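Local coordinates for protein glycoside hydrolase (Streptococcus pneumoniae serotype 4, PDB 6ORH) that probably releases alpha-L-fucose by hydrolysis from host-derived carbohydrate antigens, as a family 29 glycoside hydrolase with a TIM-barrel catalytic domain, at residues Val60-Leu63 / Lys64-Phe68; Ala140-Asn143 / Ala144-Leu147; Val181-Phe185 / Glu186-Glu190. The protein carries 2 engineered substitutions. All coordinates share one frame; numbering follows the deposited sequence. Where two conformers were deposited one is given.

In the fold
All three contacts are local and lie in the fucosidase domain, a TIM-barrel family, but they differ in place and chemistry. Contact 1, partly buried, ends helix 56-65 with an apolar inner side and a polar outer one. Contact 2, within helix 139-154, is mostly buried, with an exposed edge at Ala140, Asp141 and Ala144; contact 3, partly buried, joins a loop to the first turn of helix 185-196. Centres of contacts 2 and 3 lie about 9 Å from each other and about 35 and 33 Å from that of contact 1. Asn143 and a Tyr146-Trp188 ring stack link these two aromatic-rich contacts, contact 3 adding glutamates, a lysine and waters. Contact 1 relies instead on backbone capping and a salt bridge.

Contact 1 (Val60-Leu63 / Lys64-Phe68); sequences VRVL and KETGF
Val62 O is gripped by both polar hydrogens of Thr66: the hydroxyl OG1 donates to it at 2.8 Å, and the backbone N adds a weak bond, shared with another weak one to Leu63 O. The OG1 donor is tilted well out of the carbonyl plane of Val62. Thr66 places its hydroxyl between the backbone N and the carbonyl carbon (chi1 60°), which turns OG1 back over the last helical turn, just where the chain leaves helical geometry. The next carbonyl takes over the ending: Phe68 N reaches Leu63 O at 3.0 Å, and Gly67 N bonds to Lys64 O. With Gly67 at positive phi as the C-prime residue, this is a Schellman motif. Phe68 follows the turn back toward the helix, bringing the edge of its ring close to Leu63 O and its CD2 to 3.8 Å from Leu63 CD2, the apolar contact between the C3 and C-double-prime residues that usually accompanies a Schellman motif.

On another side of the helix Arg61 and Glu65 form a salt bridge, NH1 to OE2 at 3.0 Å. The carboxylate oxygen lies near the guanidinium plane, but NH1 meets it from above the carboxylate, the two planes being 67° apart. A water bridges the same groups, accepting from Arg61 NH1 and donating to Glu65 OE1. The bend of Arg61 at chi3 (69°) turns the guanidinium along the helix to this partner. Neither charge depends on the pair alone, since Arg61 NH2 makes a second salt bridge, to Glu58 OE1, and Glu65 OE1 bonds to Tyr313 OH.

In the barrel domain, Leu63 and Phe68 pack on Ala25 of strand 23-27, Val60 lies against helix 105-116, and Val62 and Thr66 meet Tyr313 of helix 306-322.

Contact 2 (Ala140-Asn143 / Ala144-Leu147); sequences ADYN and AYYL
Tyr142 meets both Tyr145 and Tyr146 from one turn earlier in helix 139-154, lying at a slant to each. Its ring and that of Tyr145 have centroids 5.9 Å apart and planes at 52°, a tilt that makes neither a stack nor an edge-to-face pair. The touching atoms are Tyr142 CE1 and Tyr145 CD2, 3.6 Å apart; CE1 comes to the edge of the Tyr145 ring, near its plane. Farther out, the hydroxyl oxygen of Tyr142 approaches the edge of the Tyr146 ring, 3.7 Å from CD2. The Tyr142 ring thus presents one flank to Tyr145 and its phenolic end to Tyr146.

All three tyrosines use the same kind of first torsion. For Tyr142, chi1 of 178° carries CG opposite the backbone N and sends the ring forward along the helix, so that a side chain leaving the backbone away from the following turn still reaches it. Beneath the rings, Tyr146 N bonds to Tyr142 O at 2.9 Å and Leu147 N to Asn143 O at the same length, so the spacing of the aromatic groups is set by regular helical bonding.

The polar ends find partners beyond this turn. Tyr146 OH bonds to Leu124 O, while Tyr142 OH makes weak bonds to Pro126 O and Lys76 NZ. Asn143 bonds through OD1 to Glu184 N and through ND2 to Glu139 O and Asn182 O.

Pairing of side chains at i, i+3 and i+4 is characteristic of one face of an alpha-helix; here Tyr142 and Tyr145 pack on the loop after strand 119-124, at Asp128, while Tyr146 reaches Leu124 at the end of that strand and stacks on Trp188 of helix 185-196.

Contact 3 (Val181-Phe185 / Glu186-Glu190); sequences VNYEF and EKWFE. With EDO (1,2-ethanediol), chain F.
Trp188 reaches back from the first turn of helix 185-196 over Glu184 and on to Tyr183. Its CB lies 3.4 Å from Phe185 O. CG sits beside the backbone N and opposite the carbonyl carbon (chi1 -60°), which swings the indole back over Glu184 O, CD1 at 3.3 Å. That carbonyl sits over one face of the ring while also accepting the backbone N of Trp188, 3.1 Å away. Further along the indole, CE3 comes to Phe185 CD1, and the far corner CH2 meets Tyr183 CB and CD1, the latter at 3.6 Å. Neither aromatic pair is a stack: the six-membered ring is tilted 38° to Tyr183 and 71° to Phe185. At the pyrrole edge, NE1 gives a weak hydrogen bond to a water that donates to Glu184 OE1.

Phe189 repeats the theme one residue on. Phe185 O lies over its ring, 3.2 Å from CG, and accepts Phe189 N; the two phenyl rings run side by side but barely overlap. Tyr183, Phe185, Trp188 and Phe189 together form an aromatic cluster; Tyr183 OH and Tyr134 OH share a hydrogen bond.

Glu184, at the N-cap position, and Lys187 point the same way; a water donates to Glu184 OE1 at 2.6 Å and accepts from Lys187 NZ, while the charges stay beyond salt-bridge range. Glu186 OE1 accepts a weak bond from an ethanediol, probably from the crystallisation liquor.

The chemistry implies a helix start held by backbone bonds and by apolar packing of the rings on one another, with the charges linked through water.

Contact 1 (Val60-Leu63 / Lys64-Phe68)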
# COMPACT_ATOMS: atom_id res chain seq x y z
N VAL A 60 -28.64 -17.19 -2.37
CA VAL A 60 -27.64 -18.17 -2.77
C VAL A 60 -27.42 -18.16 -4.29
O VAL A 60 -26.27 -18.22 -4.73
CB VAL A 60 -28.02 -19.57 -2.25
CG1 VAL A 60 -27.05 -20.63 -2.79
CG2 VAL A 60 -28.08 -19.59 -0.72
N ARG A 61 -28.52 -18.10 -5.08
CA ARG A 61 -28.38 -18.17 -6.54
C ARG A 61 -27.48 -17.02 -7.04
O ARG A 61 -26.56 -17.25 -7.82
CB ARG A 61 -29.75 -18.11 -7.22
CG ARG A 61 -29.63 -18.19 -8.75
CD ARG A 61 -31.00 -18.06 -9.42
NE ARG A 61 -31.59 -16.73 -9.29
CZ ARG A 61 -31.28 -15.67 -10.05
NH1 ARG A 61 -30.38 -15.79 -11.03
NH2 ARG A 61 -31.86 -14.51 -9.83
N VAL A 62 -27.74 -15.81 -6.58
CA VAL A 62 -27.00 -14.65 -7.05
C VAL A 62 -25.54 -14.78 -6.60
O VAL A 62 -24.63 -14.56 -7.39
CB VAL A 62 -27.63 -13.32 -6.60
CG1 VAL A 62 -26.66 -12.15 -6.77
CG2 VAL A 62 -28.88 -13.05 -7.44
N LEU A 63 -25.33 -15.19 -5.35
CA LEU A 63 -23.94 -15.36 -4.92
C LEU A 63 -23.21 -16.44 -5.73
O LEU A 63 -22.04 -16.26 -6.08
CB LEU A 63 -23.91 -15.66 -3.41
CG LEU A 63 -24.39 -14.53 -2.52
CD1 LEU A 63 -24.51 -15.00 -1.06
CD2 LEU A 63 -23.48 -13.31 -2.65
N LYS A 64 -23.89 -17.55 -6.02
CA LYS A 64 -23.28 -18.63 -6.79
C LYS A 64 -22.93 -18.11 -8.18
O LYS A 64 -21.81 -18.31 -8.66
CB LYS A 64 -24.24 -19.81 -6.92
CG LYS A 64 -23.66 -21.05 -7.60
CD LYS A 64 -22.66 -21.81 -6.74
CE LYS A 64 -22.21 -23.10 -7.38
NZ LYS A 64 -21.34 -23.91 -6.49
N GLU A 65 -23.89 -17.43 -8.80
CA GLU A 65 -23.72 -16.97 -10.18
C GLU A 65 -22.64 -15.90 -10.28
O GLU A 65 -22.08 -15.71 -11.36
CB GLU A 65 -25.03 -16.45 -10.78
CG GLU A 65 -26.04 -17.56 -11.04
CD GLU A 65 -27.29 -17.01 -11.73
OE1 GLU A 65 -27.27 -15.82 -12.18
OE2 GLU A 65 -28.28 -17.78 -11.82
N THR A 66 -22.33 -15.22 -9.16
CA THR A 66 -21.36 -14.13 -9.21
C THR A 66 -20.02 -14.54 -8.59
O THR A 66 -19.22 -13.63 -8.30
CB THR A 66 -21.92 -12.83 -8.63
OG1 THR A 66 -22.30 -12.98 -7.26
CG2 THR A 66 -23.13 -12.36 -9.42
N GLY A 67 -19.82 -15.85 -8.38
CA GLY A 67 -18.48 -16.44 -8.17
C GLY A 67 -18.10 -16.71 -6.70
O GLY A 67 -16.97 -17.11 -6.41
N PHE A 68 -19.05 -16.52 -5.78
CA PHE A 68 -18.78 -16.76 -4.37
C PHE A 68 -18.86 -18.26 -4.10
O PHE A 68 -19.72 -18.94 -4.66
CB PHE A 68 -19.77 -15.94 -3.51
CG PHE A 68 -19.55 -14.45 -3.62
CD1 PHE A 68 -18.59 -13.84 -2.82
CD2 PHE A 68 -20.19 -13.69 -4.60
CE1 PHE A 68 -18.29 -12.49 -2.95
CE2 PHE A 68 -19.90 -12.33 -4.73
CZ PHE A 68 -18.97 -11.73 -3.89
O HOH W 1 -29.35 -14.53 -13.69

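Contact 2 (Ala140-Asn143 / Ala144-Leu147)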
# COMPACT_ATOMS: atom_id res chain seq x y z
N ALA A 140 -20.12 -19.28 33.45
CA ALA A 140 -20.17 -20.70 33.13
C ALA A 140 -21.48 -21.03 32.43
O ALA A 140 -21.51 -21.83 31.48
CB ALA A 140 -19.90 -21.56 34.34
N ASP A 141 -22.58 -20.43 32.88
CA ASP A 141 -23.88 -20.68 32.28
C ASP A 141 -23.92 -20.08 30.87
O ASP A 141 -24.49 -20.69 29.96
CB ASP A 141 -25.06 -20.18 33.14
CG ASP A 141 -25.43 -21.12 34.28
OD1 ASP A 141 -24.99 -22.26 34.28
OD2 ASP A 141 -26.22 -20.69 35.15
N TYR A 142 -23.30 -18.91 30.68
CA TYR A 142 -23.35 -18.30 29.35
C TYR A 142 -22.56 -19.18 28.38
O TYR A 142 -23.03 -19.42 27.24
CB TYR A 142 -22.79 -16.86 29.28
CG TYR A 142 -22.83 -16.36 27.86
CD1 TYR A 142 -24.03 -16.05 27.24
CD2 TYR A 142 -21.68 -16.35 27.07
CE1 TYR A 142 -24.11 -15.70 25.90
CE2 TYR A 142 -21.74 -15.98 25.73
CZ TYR A 142 -22.95 -15.68 25.13
OH TYR A 142 -23.02 -15.32 23.80
N ASN A 143 -21.38 -19.63 28.83
CA ASN A 143 -20.58 -20.52 27.99
C ASN A 143 -21.36 -21.78 27.61
O ASN A 143 -21.23 -22.25 26.47
CB ASN A 143 -19.25 -20.88 28.65
CG ASN A 143 -18.25 -19.77 28.42
OD1 ASN A 143 -17.76 -19.61 27.30
ND2 ASN A 143 -17.95 -19.01 29.46
N ALA A 144 -22.13 -22.35 28.55
CA ALA A 144 -22.92 -23.54 28.23
C ALA A 144 -24.02 -23.24 27.21
O ALA A 144 -24.33 -24.08 26.37
CB ALA A 144 -23.47 -24.17 29.50
N TYR A 145 -24.61 -22.04 27.27
CA TYR A 145 -25.61 -21.58 26.31
C TYR A 145 -24.97 -21.51 24.92
O TYR A 145 -25.51 -22.06 23.95
CB TYR A 145 -26.14 -20.20 26.76
CG TYR A 145 -26.99 -19.46 25.75
CD1 TYR A 145 -28.22 -19.97 25.35
CD2 TYR A 145 -26.57 -18.28 25.14
CE1 TYR A 145 -29.01 -19.31 24.44
CE2 TYR A 145 -27.36 -17.60 24.23
CZ TYR A 145 -28.58 -18.13 23.85
OH TYR A 145 -29.39 -17.52 22.94
N TYR A 146 -23.81 -20.84 24.85
CA TYR A 146 -23.10 -20.69 23.58
C TYR A 146 -22.78 -22.05 22.98
O TYR A 146 -23.04 -22.30 21.78
CB TYR A 146 -21.86 -19.79 23.75
CG TYR A 146 -21.26 -19.35 22.44
CD1 TYR A 146 -20.36 -20.18 21.77
CD2 TYR A 146 -21.55 -18.12 21.90
CE1 TYR A 146 -19.81 -19.79 20.56
CE2 TYR A 146 -21.01 -17.71 20.68
CZ TYR A 146 -20.16 -18.57 20.00
OH TYR A 146 -19.58 -18.19 18.82
N LEU A 147 -22.21 -22.94 23.80
CA LEU A 147 -21.78 -24.27 23.38
C LEU A 147 -22.99 -25.09 22.93
O LEU A 147 -22.93 -25.80 21.92
CB LEU A 147 -21.03 -24.95 24.53
CG LEU A 147 -20.54 -26.37 24.21
CD1 LEU A 147 -19.59 -26.38 23.01
CD2 LEU A 147 -19.84 -27.00 25.43

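Contact 3 (Val181-Phe185 / Glu186-Glu190)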
# COMPACT_ATOMS: atom_id res chain seq x y z
N VAL A 181 -17.22 -11.01 30.26
CA VAL A 181 -17.34 -12.46 30.24
C VAL A 181 -16.09 -13.04 29.56
O VAL A 181 -15.61 -12.48 28.58
CB VAL A 181 -18.63 -12.87 29.51
CG1 VAL A 181 -18.66 -14.37 29.24
CG2 VAL A 181 -19.88 -12.45 30.28
N ASN A 182 -15.58 -14.15 30.11
CA ASN A 182 -14.48 -14.89 29.52
C ASN A 182 -15.05 -16.16 28.90
O ASN A 182 -15.97 -16.78 29.47
CB ASN A 182 -13.42 -15.25 30.56
CG ASN A 182 -12.59 -14.07 31.03
OD1 ASN A 182 -12.38 -13.11 30.31
ND2 ASN A 182 -12.06 -14.18 32.24
N TYR A 183 -14.51 -16.55 27.74
CA TYR A 183 -15.09 -17.64 26.96
C TYR A 183 -14.26 -18.92 27.09
O TYR A 183 -13.04 -18.88 27.15
CB TYR A 183 -15.15 -17.22 25.48
CG TYR A 183 -15.91 -15.95 25.24
CD1 TYR A 183 -17.22 -15.82 25.69
CD2 TYR A 183 -15.32 -14.87 24.62
CE1 TYR A 183 -17.93 -14.65 25.47
CE2 TYR A 183 -16.02 -13.69 24.39
CZ TYR A 183 -17.33 -13.59 24.82
OH TYR A 183 -18.04 -12.45 24.59
N GLU A 184 -14.96 -20.06 27.10
CA GLU A 184 -14.34 -21.36 27.18
C GLU A 184 -13.93 -21.80 25.77
O GLU A 184 -14.43 -22.80 25.27
CB GLU A 184 -15.27 -22.36 27.86
CG GLU A 184 -15.46 -22.08 29.35
CD GLU A 184 -16.52 -22.95 30.00
OE1 GLU A 184 -16.72 -24.10 29.53
OE2 GLU A 184 -17.17 -22.48 30.96
N PHE A 185 -12.96 -21.08 25.18
CA PHE A 185 -12.62 -21.27 23.77
C PHE A 185 -12.24 -22.72 23.47
O PHE A 185 -12.72 -23.31 22.50
CB PHE A 185 -11.49 -20.32 23.40
CG PHE A 185 -11.90 -18.89 23.19
CD1 PHE A 185 -12.75 -18.56 22.14
CD2 PHE A 185 -11.38 -17.87 23.97
CE1 PHE A 185 -13.10 -17.24 21.90
CE2 PHE A 185 -11.72 -16.54 23.72
CZ PHE A 185 -12.57 -16.23 22.68
N GLU A 186 -11.38 -23.32 24.29
CA GLU A 186 -10.91 -24.68 23.99
C GLU A 186 -12.06 -25.68 23.94
O GLU A 186 -12.08 -26.57 23.09
CB GLU A 186 -9.77 -25.10 24.92
CG GLU A 186 -8.50 -24.34 24.61
CD GLU A 186 -7.94 -24.41 23.19
OE1 GLU A 186 -8.17 -25.43 22.46
OE2 GLU A 186 -7.28 -23.43 22.80
N LYS A 187 -13.03 -25.57 24.86
CA LYS A 187 -14.17 -26.46 24.87
C LYS A 187 -15.00 -26.23 23.62
O LYS A 187 -15.44 -27.18 22.99
CB LYS A 187 -14.98 -26.24 26.15
CG LYS A 187 -16.07 -27.26 26.37
CD LYS A 187 -16.65 -27.18 27.77
CE LYS A 187 -17.72 -28.22 28.01
NZ LYS A 187 -18.37 -27.98 29.31
N TRP A 188 -15.16 -24.96 23.22
CA TRP A 188 -15.88 -24.68 21.98
C TRP A 188 -15.17 -25.31 20.78
O TRP A 188 -15.85 -25.91 19.94
CB TRP A 188 -16.03 -23.18 21.73
CG TRP A 188 -16.78 -22.42 22.79
CD1 TRP A 188 -17.44 -22.90 23.89
CD2 TRP A 188 -17.00 -21.01 22.78
NE1 TRP A 188 -18.04 -21.87 24.57
CE2 TRP A 188 -17.78 -20.70 23.92
CE3 TRP A 188 -16.61 -19.98 21.91
CZ2 TRP A 188 -18.20 -19.39 24.20
CZ3 TRP A 188 -16.98 -18.68 22.21
CH2 TRP A 188 -17.80 -18.42 23.32
N PHE A 189 -13.84 -25.17 20.72
CA PHE A 189 -13.10 -25.65 19.55
C PHE A 189 -13.18 -27.18 19.50
O PHE A 189 -13.27 -27.76 18.41
CB PHE A 189 -11.65 -25.16 19.58
CG PHE A 189 -11.45 -23.67 19.61
CD1 PHE A 189 -12.45 -22.79 19.18
CD2 PHE A 189 -10.25 -23.14 20.11
CE1 PHE A 189 -12.23 -21.41 19.19
CE2 PHE A 189 -10.04 -21.77 20.15
CZ PHE A 189 -11.04 -20.91 19.70
N GLU A 190 -13.15 -27.81 20.68
CA GLU A 190 -13.26 -29.26 20.75
C GLU A 190 -14.57 -29.75 20.13
O GLU A 190 -14.57 -30.69 19.33
CB GLU A 190 -13.16 -29.72 22.20
CG GLU A 190 -11.74 -29.77 22.72
CD GLU A 190 -11.66 -30.07 24.22
OE1 GLU A 190 -12.72 -30.29 24.83
OE2 GLU A 190 -10.55 -30.06 24.76
C1 EDO F . -6.67 -24.33 18.22
O1 EDO F . -6.31 -23.76 19.47
C2 EDO F . -7.15 -25.72 18.36
O2 EDO F . -7.70 -26.05 19.64
O HOH W 2 -18.41 -23.91 26.97
O HOH W 3 -17.52 -25.96 31.19